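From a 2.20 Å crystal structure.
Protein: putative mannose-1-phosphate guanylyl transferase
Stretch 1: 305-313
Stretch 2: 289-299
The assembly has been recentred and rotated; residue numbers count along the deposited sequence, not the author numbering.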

# COMPACT_ATOMS: atom_id res chain seq x y z
N GLY A 305 0.20 0.20 15.05
CA GLY A 305 1.62 -0.07 15.04
C GLY A 305 2.23 -0.50 13.72
O GLY A 305 3.27 -1.16 13.71
N LEU A 306 1.61 -0.13 12.62
CA LEU A 306 2.13 -0.52 11.32
C LEU A 306 2.82 0.60 10.55
O LEU A 306 2.57 1.79 10.76
CB LEU A 306 1.02 -1.08 10.42
CG LEU A 306 0.30 -2.39 10.74
CD1 LEU A 306 -0.69 -2.70 9.61
CD2 LEU A 306 1.30 -3.53 10.86
N VAL A 307 3.71 0.19 9.65
CA VAL A 307 4.37 1.11 8.76
C VAL A 307 3.76 0.76 7.41
O VAL A 307 3.78 -0.39 7.00
CB VAL A 307 5.90 0.87 8.65
CG1 VAL A 307 6.45 1.60 7.41
CG2 VAL A 307 6.62 1.37 9.90
N VAL A 308 3.17 1.75 6.75
CA VAL A 308 2.60 1.54 5.43
C VAL A 308 3.28 2.63 4.60
O VAL A 308 3.04 3.82 4.84
CB VAL A 308 1.08 1.76 5.41
CG1 VAL A 308 0.51 1.40 4.03
CG2 VAL A 308 0.42 0.93 6.49
N ALA A 309 4.13 2.23 3.66
CA ALA A 309 4.86 3.20 2.85
C ALA A 309 4.64 2.96 1.36
O ALA A 309 4.96 1.89 0.84
CB ALA A 309 6.36 3.13 3.17
N LYS A 310 4.12 3.98 0.69
CA LYS A 310 3.82 3.89 -0.73
C LYS A 310 4.60 4.93 -1.53
O LYS A 310 4.51 6.13 -1.30
CB LYS A 310 2.32 4.11 -0.92
CG LYS A 310 1.91 4.16 -2.39
CD LYS A 310 1.09 5.40 -2.73
CE LYS A 310 0.80 5.52 -4.23
NZ LYS A 310 2.02 5.93 -4.94
N VAL A 311 5.38 4.45 -2.50
CA VAL A 311 6.14 5.33 -3.38
C VAL A 311 5.99 4.74 -4.78
O VAL A 311 6.41 3.61 -5.03
CB VAL A 311 7.63 5.40 -3.00
CG1 VAL A 311 8.37 6.34 -3.98
CG2 VAL A 311 7.78 5.91 -1.57
N GLY A 312 5.38 5.50 -5.68
CA GLY A 312 5.18 5.00 -7.03
C GLY A 312 4.28 3.77 -6.98
O GLY A 312 3.23 3.79 -6.33
N ASP A 313 4.69 2.70 -7.65
CA ASP A 313 3.91 1.48 -7.66
C ASP A 313 4.45 0.42 -6.71
O ASP A 313 4.31 -0.78 -6.93
CB ASP A 313 3.85 0.91 -9.08
CG ASP A 313 3.10 1.83 -10.04
OD1 ASP A 313 1.92 2.14 -9.77
OD2 ASP A 313 3.70 2.25 -11.05
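Stretch 2 (289-299) CVVYADRGVVA

The strongest polar contact between the two stretches is the salt bridge from Lys310 NZ to Asp294 OD1, at 2.8 Å. Lysine suits this place because its chain is long enough to leave the sheet beside Ala293 and carry its charge to the aspartate just beyond the end of the neighbouring strand. The same ammonium group donates to the carbonyl of its own stretch, Lys310 NZ to Gly312 O at 2.8 Å, so it ties the turn after strand 306-311 to Asp294. The other carboxylate oxygen accepts a weak hydrogen bond from the backbone, Gly312 N to Asp294 OD2 at 3.2 Å. Gly312 has a positive phi, a conformation that by itself favours glycine.

Before this polar cluster in sequence, a parallel ladder joins the strands. Residues 290-293 are extended and lie alongside strand 306-311, the two axes 4.7 Å apart at closest approach and their directions only 6° apart. As is usual in parallel pairing, each bonded residue of one strand bridges two residues of the other that lie two apart in sequence. Val290 N donates to Leu306 O at 2.8 Å, and Val308 N to Val290 O at 2.9 Å; Tyr292 N then donates to Val308 O at 2.9 Å, and Lys310 N to Tyr292 O at 2.7 Å. Asp294 N continues the pattern past the strand, reaching Lys310 O at 3.1 Å. Before the strand, Cys289 supplies a sulfur acceptor instead of a carbonyl, with Leu306 N to Cys289 SG at 3.4 Å.

The register sets Val307 beside Val290 and Ala309 beside Tyr292 on one face of the sheet, with Val308 beside Val291 and Lys310 beside Ala293 on the other. Beta-branched valine is well suited to extended backbone, and its compact apolar side chain fits a buried sheet. On the first face, Val307 CG2 lies 4.0 Å from Val290 CB, and Ala309 CB lies 4.0 Å from Tyr292 CB. Little of the small alanine's surface is there to be covered, and the Tyr292 ring extends onward until Tyr292 CE2 meets Val311 CG2 at 3.9 Å.

On the other face, stretch 2 returns after its turn. Gly296, again with positive phi, leads into strand 297-299, where Val298 points toward stretch 1 and packs Val298 CG1 against Val308 CG1 at 4.0 Å. Val298 CG2 lies 4.2 Å from Lys310 CB, so the aliphatic base of the lysine joins the apolar packing while its charged end serves the salt bridge.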

# COMPACT_ATOMS: atom_id res chain seq x y z
N CYS A 289 0.55 4.33 14.01
CA CYS A 289 1.12 3.97 12.72
C CYS A 289 2.06 5.01 12.11
O CYS A 289 2.09 6.17 12.52
CB CYS A 289 0.01 3.67 11.72
SG CYS A 289 -0.85 2.12 12.00
N VAL A 290 2.83 4.57 11.13
CA VAL A 290 3.75 5.43 10.40
C VAL A 290 3.34 5.25 8.94
O VAL A 290 3.43 4.15 8.40
CB VAL A 290 5.22 5.01 10.57
CG1 VAL A 290 6.09 5.77 9.61
CG2 VAL A 290 5.68 5.26 12.01
N VAL A 291 2.89 6.33 8.32
CA VAL A 291 2.44 6.29 6.94
C VAL A 291 3.19 7.22 6.00
O VAL A 291 3.36 8.41 6.29
CB VAL A 291 0.94 6.67 6.84
CG1 VAL A 291 0.49 6.68 5.39
CG2 VAL A 291 0.10 5.71 7.67
N TYR A 292 3.66 6.68 4.89
CA TYR A 292 4.34 7.50 3.89
C TYR A 292 3.56 7.32 2.59
O TYR A 292 3.42 6.21 2.09
CB TYR A 292 5.78 7.06 3.66
CG TYR A 292 6.54 8.05 2.80
CD1 TYR A 292 7.38 9.01 3.38
CD2 TYR A 292 6.34 8.09 1.41
CE1 TYR A 292 8.00 9.98 2.60
CE2 TYR A 292 6.97 9.07 0.62
CZ TYR A 292 7.80 10.01 1.23
OH TYR A 292 8.42 10.97 0.47
N ALA A 293 3.04 8.42 2.07
CA ALA A 293 2.34 8.44 0.79
C ALA A 293 2.90 9.52 -0.13
O ALA A 293 2.65 10.71 0.04
CB ALA A 293 0.86 8.69 1.07
N ASP A 294 3.72 9.08 -1.09
CA ASP A 294 4.26 10.03 -2.06
C ASP A 294 3.16 10.74 -2.85
O ASP A 294 3.26 11.91 -3.21
CB ASP A 294 5.18 9.27 -3.02
CG ASP A 294 4.35 8.64 -4.13
OD1 ASP A 294 3.27 8.14 -3.82
OD2 ASP A 294 4.78 8.66 -5.27
N ARG A 295 2.08 9.98 -3.14
CA ARG A 295 0.98 10.51 -3.92
C ARG A 295 -0.30 9.71 -3.68
O ARG A 295 -0.36 8.79 -2.87
CB ARG A 295 1.36 10.45 -5.40
CG ARG A 295 0.72 11.57 -6.21
CD ARG A 295 0.40 11.14 -7.64
NE ARG A 295 0.68 12.24 -8.58
CZ ARG A 295 -0.34 13.03 -8.93
NH1 ARG A 295 -1.55 12.81 -8.45
NH2 ARG A 295 -0.14 14.04 -9.78
N GLY A 296 -1.37 10.12 -4.39
CA GLY A 296 -2.65 9.44 -4.23
C GLY A 296 -3.09 9.40 -2.77
O GLY A 296 -2.95 10.36 -2.02
N VAL A 297 -3.70 8.26 -2.37
CA VAL A 297 -4.24 8.15 -1.02
C VAL A 297 -3.85 6.82 -0.36
O VAL A 297 -3.64 5.81 -1.02
CB VAL A 297 -5.76 8.24 -1.12
CG1 VAL A 297 -6.39 7.93 0.23
CG2 VAL A 297 -6.17 9.64 -1.56
N VAL A 298 -3.71 6.87 0.97
CA VAL A 298 -3.42 5.65 1.71
C VAL A 298 -4.45 5.42 2.82
O VAL A 298 -4.62 6.23 3.72
CB VAL A 298 -2.02 5.76 2.31
CG1 VAL A 298 -1.79 4.61 3.29
CG2 VAL A 298 -0.98 5.68 1.21
N ALA A 299 -5.30 4.40 2.75
CA ALA A 299 -6.35 4.26 3.74
C ALA A 299 -6.05 3.08 4.64
O ALA A 299 -5.74 1.98 4.18
CB ALA A 299 -7.70 4.07 3.05